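Local coordinates for putative iron-regulated protein A (Parabacteroides distasonis ATCC 8503, PDB 4ECG), which binds calcium ions and, as an imelysin-like member of peptidase family M75, probably takes part in iron uptake, its exact function being unsettled, at residues N291-K296 with G302-E307; A298-R303 with V332-T337; G132-D137 with N144-H149; D105-S110 with S181-S186; A249-P254 with E356-A361. All coordinates share one frame; numbering follows the deposited sequence.

Interaction 1: residues N291-K296 with G302-E307; sequences NIVSIK and GRDLDE
Val293 and Lys296, one helical turn apart, are the residues through which helix 284-300 meets the loop that follows it. Val293, the first of them, points its CB toward the loop, and CG1, anti to the backbone N (chi1 176°), comes within 4.3 Å of Asp304 OD1. This is a light contact beside a carboxylate, and a short branched residue suits it because it fills the helix flank without competing for polar partners. Lys296 then carries most of the contact. Its fully extended chain runs alongside the loop, with CG 3.9 Å from Leu305 O and CE 3.8 Å from the same Leu305 O. CE also lies 3.8 Å from Asp306 CB, and the two side chains run alongside one another in the same sense. Despite this, the ammonium is not paired with Asp306: Lys296 NZ stands 4.9 Å from Asp306 OD2 and makes its salt bridge with Asp335, while Asp306 OD1 bonds to Ser309. The long aliphatic shaft thus packs on the loop while the charged end reaches another helix. An alanine in place of Lys296 would remove both, and would probably leave Asp335 without its cationic mate, and Leu305 O and Asp306 CB without the chain that lies on them. Asp304 N is held by Asn297 OD1, and a weak bond joins Leu305 N to Gly302 O. The motif is a type II beta turn, Gly302 to Leu305, in the loop that follows helix 284-300 and lies against its later turns in this largely helical imelysin-like fold.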
# COMPACT_ATOMS: atom_id res chain seq x y z
N ASN A 291 -3.59 4.49 -0.95
CA ASN A 291 -2.23 4.89 -0.66
C ASN A 291 -2.08 6.36 -0.18
O ASN A 291 -1.23 6.68 0.66
CB ASN A 291 -1.38 4.78 -1.91
CG ASN A 291 -1.21 3.36 -2.41
OD1 ASN A 291 -0.98 3.17 -3.61
ND2 ASN A 291 -1.29 2.37 -1.52
N ILE A 292 -2.90 7.27 -0.70
CA ILE A 292 -2.81 8.65 -0.22
C ILE A 292 -3.60 8.77 1.07
O ILE A 292 -3.21 9.51 1.93
CB ILE A 292 -3.26 9.63 -1.30
CG1 ILE A 292 -2.46 9.39 -2.58
CG2 ILE A 292 -3.15 11.05 -0.79
CD1 ILE A 292 -0.93 9.49 -2.47
N VAL A 293 -4.66 7.98 1.27
CA VAL A 293 -5.37 7.97 2.57
C VAL A 293 -4.37 7.55 3.66
O VAL A 293 -4.39 8.06 4.75
CB VAL A 293 -6.71 7.15 2.57
CG1 VAL A 293 -7.36 7.07 3.94
CG2 VAL A 293 -7.74 7.80 1.69
N SER A 294 -3.47 6.64 3.36
CA SER A 294 -2.43 6.27 4.30
C SER A 294 -1.63 7.48 4.78
O SER A 294 -1.35 7.58 5.98
CB SER A 294 -1.47 5.24 3.66
OG SER A 294 -0.62 4.68 4.62
N ILE A 295 -1.29 8.39 3.86
CA ILE A 295 -0.56 9.62 4.25
C ILE A 295 -1.41 10.49 5.19
O ILE A 295 -0.94 11.05 6.19
CB ILE A 295 -0.16 10.47 3.02
CG1 ILE A 295 0.80 9.72 2.09
CG2 ILE A 295 0.45 11.77 3.46
CD1 ILE A 295 1.12 10.44 0.80
N LYS A 296 -2.68 10.60 4.83
CA LYS A 296 -3.64 11.45 5.47
C LYS A 296 -3.87 11.01 6.89
O LYS A 296 -3.85 11.81 7.80
CB LYS A 296 -4.96 11.45 4.68
CG LYS A 296 -5.96 12.49 5.13
CD LYS A 296 -7.19 12.55 4.23
CE LYS A 296 -8.20 13.56 4.71
NZ LYS A 296 -9.47 13.48 3.94
N GLY A 302 -4.85 9.57 13.02
CA GLY A 302 -5.86 8.52 13.24
C GLY A 302 -6.42 8.00 11.91
O GLY A 302 -6.33 8.68 10.90
N ARG A 303 -6.96 6.80 11.88
CA ARG A 303 -7.64 6.35 10.63
C ARG A 303 -8.86 7.24 10.27
O ARG A 303 -9.68 7.59 11.13
CB ARG A 303 -8.08 4.91 10.75
CG ARG A 303 -7.00 3.92 11.15
CD ARG A 303 -7.53 2.53 10.89
NE ARG A 303 -7.65 2.30 9.43
CZ ARG A 303 -7.99 1.16 8.83
NH1 ARG A 303 -8.26 0.09 9.53
NH2 ARG A 303 -8.06 1.09 7.52
N ASP A 304 -8.94 7.65 9.01
CA ASP A 304 -10.08 8.40 8.49
C ASP A 304 -10.22 9.79 9.16
O ASP A 304 -11.23 10.45 9.00
CB ASP A 304 -11.39 7.59 8.62
CG ASP A 304 -11.48 6.40 7.59
OD1 ASP A 304 -10.78 6.41 6.53
OD2 ASP A 304 -12.30 5.46 7.84
N LEU A 305 -9.19 10.25 9.87
CA LEU A 305 -9.22 11.60 10.40
C LEU A 305 -8.84 12.64 9.32
O LEU A 305 -8.16 12.35 8.35
CB LEU A 305 -8.30 11.73 11.61
CG LEU A 305 -8.60 10.86 12.83
CD1 LEU A 305 -7.80 11.34 14.06
CD2 LEU A 305 -10.10 10.82 13.12
N ASP A 306 -9.26 13.86 9.55
CA ASP A 306 -8.91 14.98 8.70
C ASP A 306 -8.67 16.23 9.55
O ASP A 306 -8.68 16.13 10.77
CB ASP A 306 -9.97 15.19 7.61
CG ASP A 306 -11.30 15.66 8.15
OD1 ASP A 306 -11.42 16.23 9.27
OD2 ASP A 306 -12.26 15.51 7.39
N GLU A 307 -8.45 17.38 8.93
CA GLU A 307 -8.07 18.60 9.68
C GLU A 307 -9.09 18.92 10.77
O GLU A 307 -8.73 19.25 11.91
CB GLU A 307 -7.92 19.82 8.74
CG GLU A 307 -7.42 21.09 9.44
CD GLU A 307 -7.91 22.40 8.80
OE1 GLU A 307 -9.15 22.58 8.64
OE2 GLU A 307 -7.07 23.28 8.50

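Interaction 2: residues A298-R303 with V332-T337; sequences AYFGGR and VQIDKT
Ile334 thrusts CD1 at the neighbouring aromatic side chains of Tyr299 and Phe300. CD1 sits 3.8 Å from Tyr299 CD2 and, less closely, 4.3 Å from Phe300 CE2, meeting both rings at a slant. The long axes of Tyr299 and Ile334 are likewise inclined to each other. Tyr299 CG is anti to the backbone N (chi1 -174°), which brings CB as well as the ring against the methyl: Ile334 CD1 is 4.1 Å from Tyr299 CB. The two rings are turned differently, for Tyr299 presents its edge to one face of Phe300, its CD2 lying 3.8 Å above the Phe300 plane and offset toward the rim. Isoleucine suits this position because its extended CG1-CD1 arm brings the terminal methyl to both rings. Tyr299 is not wholly apolar in role, since its OH bonds to Asp327, and Phe300 also meets the ring of His316. Farther along the second segment, Thr337 OG1 donates to Gln333 O at 2.7 Å, tilted 27° from the carbonyl plane and on the other face from Thr337 N; a buried hydroxyl is thereby satisfied within its own helix. Gly301, the first residue after the helix to leave helical geometry, has positive phi, which favours glycine. The contact is apolar helix-to-helix packing, joining the C-terminal end of helix 284-300 to helix 324-343 within the mainly helical imelysin-like fold.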
# COMPACT_ATOMS: atom_id res chain seq x y z
N ALA A 298 -1.80 9.20 8.61
CA ALA A 298 -0.51 9.43 9.27
C ALA A 298 -0.37 10.88 9.76
O ALA A 298 0.15 11.09 10.85
CB ALA A 298 0.68 9.11 8.34
N TYR A 299 -0.78 11.84 8.93
CA TYR A 299 -0.51 13.25 9.17
C TYR A 299 -1.46 13.76 10.25
O TYR A 299 -1.09 14.62 11.05
CB TYR A 299 -0.72 14.06 7.86
CG TYR A 299 -0.34 15.52 7.91
CD1 TYR A 299 0.97 15.90 8.01
CD2 TYR A 299 -1.31 16.54 7.85
CE1 TYR A 299 1.31 17.23 8.10
CE2 TYR A 299 -0.97 17.88 7.92
CZ TYR A 299 0.35 18.21 8.03
OH TYR A 299 0.77 19.54 8.10
N PHE A 300 -2.71 13.29 10.22
CA PHE A 300 -3.73 13.75 11.16
C PHE A 300 -3.82 12.83 12.38
O PHE A 300 -4.56 13.10 13.28
CB PHE A 300 -5.11 13.90 10.47
CG PHE A 300 -5.16 14.98 9.42
CD1 PHE A 300 -4.98 16.29 9.76
CD2 PHE A 300 -5.32 14.68 8.09
CE1 PHE A 300 -5.00 17.30 8.79
CE2 PHE A 300 -5.35 15.65 7.12
CZ PHE A 300 -5.17 16.98 7.47
N GLY A 301 -3.09 11.73 12.40
CA GLY A 301 -2.96 10.96 13.63
C GLY A 301 -4.11 10.05 14.00
O GLY A 301 -4.29 9.78 15.17
N GLY A 302 -4.85 9.57 13.02
CA GLY A 302 -5.86 8.52 13.24
C GLY A 302 -6.42 8.00 11.91
O GLY A 302 -6.33 8.68 10.90
N ARG A 303 -6.96 6.80 11.88
CA ARG A 303 -7.64 6.35 10.63
C ARG A 303 -8.86 7.24 10.27
O ARG A 303 -9.68 7.59 11.13
CB ARG A 303 -8.08 4.91 10.75
CG ARG A 303 -7.00 3.92 11.15
CD ARG A 303 -7.53 2.53 10.89
NE ARG A 303 -7.65 2.30 9.43
CZ ARG A 303 -7.99 1.16 8.83
NH1 ARG A 303 -8.26 0.09 9.53
NH2 ARG A 303 -8.06 1.09 7.52
N VAL A 332 -4.55 21.23 2.22
CA VAL A 332 -5.09 21.41 0.87
C VAL A 332 -4.54 20.32 -0.06
O VAL A 332 -5.27 19.69 -0.80
CB VAL A 332 -4.78 22.86 0.33
CG1 VAL A 332 -4.88 22.94 -1.20
CG2 VAL A 332 -5.69 23.93 1.01
N GLN A 333 -3.25 20.04 0.04
CA GLN A 333 -2.60 19.18 -0.93
C GLN A 333 -2.98 17.72 -0.78
O GLN A 333 -3.07 17.02 -1.79
CB GLN A 333 -1.07 19.33 -0.85
CG GLN A 333 -0.33 18.83 -2.05
CD GLN A 333 -0.67 19.56 -3.33
OE1 GLN A 333 -0.73 20.78 -3.37
NE2 GLN A 333 -0.86 18.80 -4.42
N ILE A 334 -3.15 17.23 0.44
CA ILE A 334 -3.58 15.82 0.66
C ILE A 334 -4.94 15.65 -0.06
O ILE A 334 -5.14 14.76 -0.90
CB ILE A 334 -3.66 15.43 2.17
CG1 ILE A 334 -2.23 15.34 2.76
CG2 ILE A 334 -4.40 14.11 2.37
CD1 ILE A 334 -2.12 15.56 4.27
N ASP A 335 -5.86 16.55 0.26
CA ASP A 335 -7.19 16.53 -0.37
C ASP A 335 -7.17 16.77 -1.89
O ASP A 335 -7.92 16.15 -2.61
CB ASP A 335 -8.11 17.51 0.35
CG ASP A 335 -8.69 16.93 1.68
OD1 ASP A 335 -8.42 15.77 2.06
OD2 ASP A 335 -9.44 17.67 2.36
N LYS A 336 -6.29 17.63 -2.39
CA LYS A 336 -6.17 17.86 -3.85
C LYS A 336 -5.68 16.59 -4.57
O LYS A 336 -6.07 16.28 -5.68
CB LYS A 336 -5.19 19.00 -4.06
CG LYS A 336 -5.38 19.88 -5.28
CD LYS A 336 -4.48 21.12 -5.14
CE LYS A 336 -3.79 21.50 -6.45
NZ LYS A 336 -2.80 22.60 -6.29
N THR A 337 -4.84 15.81 -3.90
CA THR A 337 -4.21 14.65 -4.52
C THR A 337 -5.22 13.53 -4.60
O THR A 337 -5.32 12.89 -5.63
CB THR A 337 -2.92 14.22 -3.76
OG1 THR A 337 -2.06 15.37 -3.63
CG2 THR A 337 -2.20 13.05 -4.48

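Interaction 3: residues G132-D137 with N144-H149; sequences GAVDED and NLRGFH. With CA (calcium ion), chain G.
Arg146 grips the carbonyl of Gly132 with two N-H groups. The stronger bond runs from NH1 to Gly132 O at 2.7 Å and is fairly straight, with an angle of 158° at the hydrogen; the donor lies in the carbonyl plane, and the oxygen lies near the plane of the guanidinium, at its edge. NH2 adds a weak, bent bond of 3.2 Å to the same Gly132 O. NH1 is also bonded to Ile130 O, and NH2 to Ser107 OG, so several bonds fix the rotation of the buried, flat group. The side chain leaves the backbone with CG between N and the carbonyl carbon (chi1 68°) and then extends straight from CG to NE, spanning the gap to the loop. A leucine here would probably leave the Gly132 and Ile130 carbonyls without these donors and set the loop free to shift. Just after Arg146, Gly147 and His149, with Glu152, form the GxHxxE signature of imelysins on helix 147-155. Outward along the loop, calcium is bound by Asp135 OD1 at 2.7 Å and by two waters; Asp137, the other residue of the site, accepts from a metal-bound water through OD1 at 2.8 Å. The packing is slight: Val134 CG2 touches Arg146 NH2 at 3.8 Å, the side chains crossing at about a right angle. Val134 leans also on Pro106 and Ser107 of helix 104-109, and Arg146 on Val180 of helix 171-196.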
# COMPACT_ATOMS: atom_id res chain seq x y z
N GLY A 132 8.69 -20.43 -1.41
CA GLY A 132 10.03 -19.99 -0.96
C GLY A 132 10.19 -18.54 -0.50
O GLY A 132 9.25 -17.72 -0.56
N ALA A 133 11.40 -18.22 -0.04
CA ALA A 133 11.73 -16.85 0.38
C ALA A 133 11.73 -15.92 -0.81
O ALA A 133 12.03 -16.32 -1.90
CB ALA A 133 13.08 -16.80 1.10
N VAL A 134 11.44 -14.65 -0.57
CA VAL A 134 11.52 -13.64 -1.59
C VAL A 134 12.94 -13.61 -2.19
O VAL A 134 13.90 -13.58 -1.48
CB VAL A 134 11.19 -12.23 -1.06
CG1 VAL A 134 11.58 -11.16 -2.13
CG2 VAL A 134 9.71 -12.17 -0.66
N ASP A 135 13.03 -13.64 -3.51
CA ASP A 135 14.27 -13.46 -4.21
C ASP A 135 14.08 -12.55 -5.45
O ASP A 135 13.66 -13.00 -6.52
CB ASP A 135 14.78 -14.84 -4.63
CG ASP A 135 16.20 -14.79 -5.15
OD1 ASP A 135 16.80 -13.67 -5.18
OD2 ASP A 135 16.67 -15.89 -5.53
N GLU A 136 14.46 -11.29 -5.30
CA GLU A 136 14.03 -10.24 -6.20
C GLU A 136 14.75 -10.26 -7.53
O GLU A 136 14.24 -9.70 -8.48
CB GLU A 136 14.23 -8.87 -5.56
CG GLU A 136 13.27 -8.58 -4.40
CD GLU A 136 11.98 -7.85 -4.81
OE1 GLU A 136 11.37 -8.21 -5.84
OE2 GLU A 136 11.57 -6.92 -4.06
N ASP A 137 15.91 -10.92 -7.61
CA ASP A 137 16.68 -10.99 -8.85
C ASP A 137 16.64 -12.31 -9.64
O ASP A 137 17.49 -12.50 -10.49
CB ASP A 137 18.14 -10.60 -8.59
CG ASP A 137 18.88 -11.58 -7.67
OD1 ASP A 137 18.47 -12.76 -7.53
OD2 ASP A 137 19.90 -11.14 -7.10
N ASN A 144 6.92 -13.70 -7.22
CA ASN A 144 6.26 -13.33 -8.46
C ASN A 144 5.29 -14.44 -8.90
O ASN A 144 4.68 -14.35 -9.95
CB ASN A 144 7.27 -13.11 -9.60
CG ASN A 144 8.29 -12.01 -9.30
OD1 ASN A 144 8.01 -11.05 -8.59
ND2 ASN A 144 9.49 -12.17 -9.88
N LEU A 145 5.16 -15.48 -8.09
CA LEU A 145 4.21 -16.55 -8.33
C LEU A 145 3.13 -16.62 -7.24
O LEU A 145 2.37 -17.59 -7.18
CB LEU A 145 5.00 -17.87 -8.36
CG LEU A 145 6.12 -18.02 -9.40
CD1 LEU A 145 7.06 -19.20 -9.02
CD2 LEU A 145 5.52 -18.17 -10.79
N ARG A 146 3.06 -15.62 -6.37
CA ARG A 146 2.09 -15.62 -5.32
C ARG A 146 1.53 -14.21 -5.00
O ARG A 146 1.55 -13.35 -5.83
CB ARG A 146 2.66 -16.38 -4.11
CG ARG A 146 3.81 -15.68 -3.44
CD ARG A 146 4.08 -16.23 -2.06
NE ARG A 146 5.18 -15.51 -1.39
CZ ARG A 146 6.42 -15.95 -1.20
NH1 ARG A 146 6.80 -17.16 -1.59
NH2 ARG A 146 7.30 -15.17 -0.55
N GLY A 147 0.94 -14.00 -3.83
CA GLY A 147 0.54 -12.68 -3.36
C GLY A 147 -0.83 -12.28 -3.89
O GLY A 147 -1.48 -13.09 -4.59
N PHE A 148 -1.24 -11.05 -3.53
CA PHE A 148 -2.56 -10.49 -3.89
C PHE A 148 -2.90 -10.64 -5.38
O PHE A 148 -4.03 -10.93 -5.75
CB PHE A 148 -2.61 -9.00 -3.61
CG PHE A 148 -3.06 -8.62 -2.23
CD1 PHE A 148 -4.38 -8.46 -1.96
CD2 PHE A 148 -2.13 -8.33 -1.26
CE1 PHE A 148 -4.79 -8.04 -0.73
CE2 PHE A 148 -2.52 -7.91 -0.02
CZ PHE A 148 -3.87 -7.78 0.24
N HIS A 149 -1.92 -10.45 -6.22
CA HIS A 149 -2.21 -10.40 -7.65
C HIS A 149 -2.32 -11.75 -8.30
O HIS A 149 -2.97 -11.88 -9.33
CB HIS A 149 -1.22 -9.48 -8.37
CG HIS A 149 -1.28 -8.04 -7.87
ND1 HIS A 149 -2.40 -7.29 -7.95
CD2 HIS A 149 -0.35 -7.28 -7.20
CE1 HIS A 149 -2.18 -6.11 -7.39
NE2 HIS A 149 -0.92 -6.09 -6.94
CA CA G . 19.44 -14.24 -5.14
O HOH W 1 19.13 -15.42 -7.28
O HOH W 2 19.13 -12.12 -4.65

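Interaction 4: residues D105-S110 with S181-S186; sequences DPSLDS and SERMLS. With CA (calcium ion), chain F.
Leu108 makes the close part of this contact, laying CD2 on the backbone of Met184. Its methyl comes within 3.6 Å of Met184 O and 4.0 Å of Met184 CA, whereas the nearest side-chain carbon, Met184 CB, is 4.3 Å from Leu108 CD2. Met184, present as selenomethionine, sends its long chain on toward Met55, Tyr58 and Phe148, and the carbonyl touched by leucine has its polar partner in Thr188 OG1. A leucine suits this buried seam because it brings bulk without polar needs. The seam joins the short helix 104-109 to the long helix 171-196 within the mainly helical imelysin fold, and the next residue, Asp109, uses OD2 together with Glu92 to bind calcium, its OD1 forming a salt bridge with Arg85. Beside Leu108 the fit is looser and polar. Ser107 OG lies 3.8 Å from Arg183 NE and no bond forms between them; instead both bond to the carboxylate of Asp187, which bridges the pair. Arg183 CG is anti to the backbone N (chi1 175°) and the chain bends at chi2, which swings the guanidinium round to the partly exposed flank, where NH1 reaches Ser131 O.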
# COMPACT_ATOMS: atom_id res chain seq x y z
N ASP A 105 6.28 -6.91 2.06
CA ASP A 105 5.71 -6.14 0.93
C ASP A 105 5.83 -6.95 -0.38
O ASP A 105 4.84 -7.27 -1.03
CB ASP A 105 6.41 -4.76 0.86
CG ASP A 105 5.97 -3.89 -0.32
OD1 ASP A 105 4.83 -4.00 -0.83
OD2 ASP A 105 6.77 -3.00 -0.72
N PRO A 106 7.05 -7.39 -0.76
CA PRO A 106 7.04 -8.20 -1.97
C PRO A 106 6.43 -9.59 -1.81
O PRO A 106 5.90 -10.14 -2.77
CB PRO A 106 8.54 -8.29 -2.33
CG PRO A 106 9.24 -8.06 -1.05
CD PRO A 106 8.41 -6.96 -0.44
N SER A 107 6.47 -10.16 -0.63
CA SER A 107 5.88 -11.48 -0.47
C SER A 107 4.37 -11.41 -0.69
O SER A 107 3.79 -12.28 -1.30
CB SER A 107 6.21 -12.06 0.90
OG SER A 107 5.78 -13.42 0.98
N LEU A 108 3.76 -10.34 -0.22
CA LEU A 108 2.30 -10.15 -0.24
C LEU A 108 1.81 -9.59 -1.56
O LEU A 108 0.65 -9.77 -1.87
CB LEU A 108 1.92 -9.13 0.84
CG LEU A 108 1.60 -9.67 2.23
CD1 LEU A 108 1.66 -8.53 3.22
CD2 LEU A 108 0.23 -10.39 2.22
N ASP A 109 2.65 -8.88 -2.34
CA ASP A 109 2.08 -7.96 -3.32
C ASP A 109 3.03 -7.63 -4.46
O ASP A 109 3.09 -6.49 -4.92
CB ASP A 109 1.62 -6.70 -2.57
CG ASP A 109 0.57 -5.84 -3.35
OD1 ASP A 109 -0.23 -6.38 -4.16
OD2 ASP A 109 0.53 -4.61 -3.08
N SER A 110 3.69 -8.65 -5.00
CA SER A 110 4.53 -8.42 -6.16
C SER A 110 3.73 -8.15 -7.43
O SER A 110 2.69 -8.78 -7.70
CB SER A 110 5.52 -9.59 -6.37
OG SER A 110 6.40 -9.73 -5.26
N SER A 181 -3.47 -17.99 -0.81
CA SER A 181 -4.26 -17.36 0.21
C SER A 181 -3.81 -17.77 1.64
O SER A 181 -3.85 -16.92 2.53
CB SER A 181 -5.74 -17.70 0.02
OG SER A 181 -6.20 -17.45 -1.29
N GLU A 182 -3.36 -19.01 1.85
CA GLU A 182 -2.71 -19.41 3.13
C GLU A 182 -1.52 -18.50 3.41
O GLU A 182 -1.29 -18.07 4.51
CB GLU A 182 -2.14 -20.84 3.10
CG GLU A 182 -3.12 -21.91 3.54
CD GLU A 182 -2.72 -23.36 3.15
OE1 GLU A 182 -1.52 -23.77 3.26
OE2 GLU A 182 -3.67 -24.09 2.77
N ARG A 183 -0.74 -18.26 2.38
CA ARG A 183 0.46 -17.52 2.54
C ARG A 183 0.14 -16.01 2.70
O ARG A 183 0.83 -15.32 3.44
CB ARG A 183 1.42 -17.81 1.38
CG ARG A 183 2.70 -16.96 1.41
CD ARG A 183 3.45 -17.23 2.71
NE ARG A 183 4.80 -16.67 2.77
CZ ARG A 183 5.92 -17.30 2.39
NH1 ARG A 183 5.91 -18.49 1.87
NH2 ARG A 183 7.08 -16.71 2.51
N MSE A 184 -0.91 -15.51 2.03
CA MSE A 184 -1.31 -14.13 2.25
C MSE A 184 -1.63 -13.94 3.76
O MSE A 184 -1.14 -12.98 4.36
CB MSE A 184 -2.48 -13.68 1.36
CG MSE A 184 -2.10 -13.40 -0.08
SE MSE A 184 -3.57 -13.41 -1.33
CE MSE A 184 -4.51 -11.99 -0.47
N LEU A 185 -2.38 -14.87 4.35
CA LEU A 185 -2.78 -14.84 5.79
C LEU A 185 -1.57 -14.91 6.69
O LEU A 185 -1.44 -14.17 7.63
CB LEU A 185 -3.77 -15.99 6.16
CG LEU A 185 -4.27 -16.04 7.61
CD1 LEU A 185 -4.82 -14.67 8.05
CD2 LEU A 185 -5.25 -17.19 7.82
N SER A 186 -0.68 -15.82 6.38
CA SER A 186 0.51 -16.04 7.18
C SER A 186 1.39 -14.75 7.22
O SER A 186 1.88 -14.36 8.30
CB SER A 186 1.29 -17.21 6.55
OG SER A 186 2.47 -17.39 7.23
CA CA F . 0.97 -2.24 -3.92

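Interaction 5: residues A249-P254 with E356-A361; sequences AKITDP and EHINTA. With CA (calcium ion), chain H.
Ile251 and Ile358 join helix 239-259 to helix 355-377 in a side-by-side helix pairing of the mainly helical imelysin-like fold. Apolar packing comes first. The CG2 methyls of Ile251 and Ile358 meet at 3.7 Å; the same rotamer in both, chi1 near -70°, turns each CG2 to the other, and the two side chains run antiparallel past one another. Ile251 CD1 reaches on to Ala361 CB at 4.5 Å, a looser contact to which alanine offers only its CB. Beta-branched isoleucines suit such an interface since the CG2 branch sits on CB, close to the backbone, with little freedom to move. Phe348 touches both isoleucines. Metal bonding belongs to the far flank of helix 239-259: Asp253 OD1 binds calcium at 2.6 Å, together with Ser248 O and three waters. The backbone there is irregular, with a wider pi-type turn at Ala249-Ile251 and a kink at Pro254, whose nitrogen carries no hydrogen to bond the preceding turn. Hydrogen bonding within helix 355-377 is more regular, and Glu356 O accepts from Thr360 N and also, at 3.1 Å, from Thr360 OG1, which sits 40° above the carbonyl plane.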
# COMPACT_ATOMS: atom_id res chain seq x y z
N ALA A 249 5.51 6.24 -10.37
CA ALA A 249 5.52 4.84 -10.80
C ALA A 249 4.14 4.31 -11.16
O ALA A 249 3.95 3.85 -12.27
CB ALA A 249 6.15 3.93 -9.73
N LYS A 250 3.20 4.31 -10.22
CA LYS A 250 1.97 3.54 -10.42
C LYS A 250 1.09 4.17 -11.51
O LYS A 250 0.44 3.44 -12.29
CB LYS A 250 1.17 3.42 -9.12
CG LYS A 250 1.90 2.83 -7.93
CD LYS A 250 0.95 2.52 -6.79
CE LYS A 250 1.66 1.81 -5.63
NZ LYS A 250 0.62 1.37 -4.63
N ILE A 251 1.06 5.51 -11.56
CA ILE A 251 0.28 6.23 -12.54
C ILE A 251 1.13 6.49 -13.79
O ILE A 251 0.72 6.14 -14.91
CB ILE A 251 -0.35 7.53 -11.98
CG1 ILE A 251 -1.46 7.22 -10.97
CG2 ILE A 251 -0.97 8.34 -13.11
CD1 ILE A 251 -1.87 8.38 -10.06
N THR A 252 2.34 7.01 -13.61
CA THR A 252 3.15 7.51 -14.75
C THR A 252 3.60 6.37 -15.64
O THR A 252 3.48 6.48 -16.86
CB THR A 252 4.30 8.47 -14.32
OG1 THR A 252 3.72 9.63 -13.70
CG2 THR A 252 5.16 8.95 -15.50
N ASP A 253 4.02 5.26 -15.05
CA ASP A 253 4.73 4.23 -15.82
C ASP A 253 3.83 3.49 -16.83
O ASP A 253 4.27 3.20 -17.96
CB ASP A 253 5.53 3.21 -14.94
CG ASP A 253 6.84 3.81 -14.28
OD1 ASP A 253 7.26 4.96 -14.63
OD2 ASP A 253 7.44 3.10 -13.39
N PRO A 254 2.59 3.14 -16.42
CA PRO A 254 1.63 2.57 -17.40
C PRO A 254 1.21 3.57 -18.51
O PRO A 254 1.02 3.18 -19.67
CB PRO A 254 0.44 2.17 -16.51
CG PRO A 254 1.03 1.91 -15.15
CD PRO A 254 2.13 2.94 -15.03
N GLU A 356 -5.63 14.97 -19.23
CA GLU A 356 -5.76 16.11 -18.34
C GLU A 356 -5.90 15.67 -16.89
O GLU A 356 -5.11 16.09 -16.05
CB GLU A 356 -6.91 17.03 -18.77
CG GLU A 356 -6.58 17.96 -19.92
CD GLU A 356 -7.84 18.61 -20.49
OE1 GLU A 356 -8.51 17.96 -21.36
OE2 GLU A 356 -8.18 19.76 -20.06
N HIS A 357 -6.87 14.80 -16.60
CA HIS A 357 -7.04 14.28 -15.24
C HIS A 357 -5.81 13.57 -14.71
O HIS A 357 -5.47 13.72 -13.53
CB HIS A 357 -8.18 13.29 -15.18
CG HIS A 357 -9.55 13.90 -15.42
ND1 HIS A 357 -10.54 13.22 -16.05
CD2 HIS A 357 -10.06 15.13 -15.07
CE1 HIS A 357 -11.62 13.99 -16.08
NE2 HIS A 357 -11.33 15.16 -15.49
N ILE A 358 -5.14 12.78 -15.57
CA ILE A 358 -3.92 12.00 -15.14
C ILE A 358 -2.81 13.02 -14.73
O ILE A 358 -2.23 12.92 -13.65
CB ILE A 358 -3.45 11.02 -16.24
CG1 ILE A 358 -4.43 9.84 -16.32
CG2 ILE A 358 -2.03 10.52 -15.95
CD1 ILE A 358 -4.37 8.98 -17.59
N ASN A 359 -2.63 14.07 -15.52
CA ASN A 359 -1.62 15.08 -15.23
C ASN A 359 -1.85 15.84 -13.98
O ASN A 359 -0.91 16.05 -13.24
CB ASN A 359 -1.41 16.05 -16.42
CG ASN A 359 -0.72 15.37 -17.62
OD1 ASN A 359 -0.22 14.25 -17.48
ND2 ASN A 359 -0.74 16.01 -18.81
N THR A 360 -3.09 16.26 -13.73
CA THR A 360 -3.44 16.93 -12.45
C THR A 360 -3.08 15.98 -11.29
O THR A 360 -2.58 16.40 -10.24
CB THR A 360 -4.95 17.28 -12.44
OG1 THR A 360 -5.23 18.05 -13.61
CG2 THR A 360 -5.42 18.04 -11.16
N ALA A 361 -3.31 14.69 -11.52
CA ALA A 361 -3.09 13.68 -10.48
C ALA A 361 -1.60 13.52 -10.25
O ALA A 361 -1.13 13.60 -9.13
CB ALA A 361 -3.74 12.36 -10.90
CA CA H . 8.72 6.61 -13.29
O HOH W 3 10.19 8.31 -12.31
O HOH W 4 9.67 5.25 -11.10
O HOH W 5 10.46 5.01 -14.05

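How the interactions relate
Interactions 2, 4 and 5 are buried helix-to-helix contacts; 2 and 5 are apolar, while 4 combines an apolar seam with a polar flank. Interaction 1 lies at the surface, and interaction 3 is partly buried and mainly polar. Interactions 1 and 2 share helix 284-300 as well as Gly302 and Arg303, and Lys296 CG of the first packs on Ile334 CG2 of the second at 3.6 Å. Across the chain's centre from these, interactions 3 and 4 also touch, Phe148 N lying 2.8 Å from Leu108 O in a probable hydrogen bond. Interaction 5 reaches interaction 1 through Lys250 and Asn291. Calcium accompanies interactions 3, 4 and 5, bound in each by an aspartate that takes no part in the cross-segment packing.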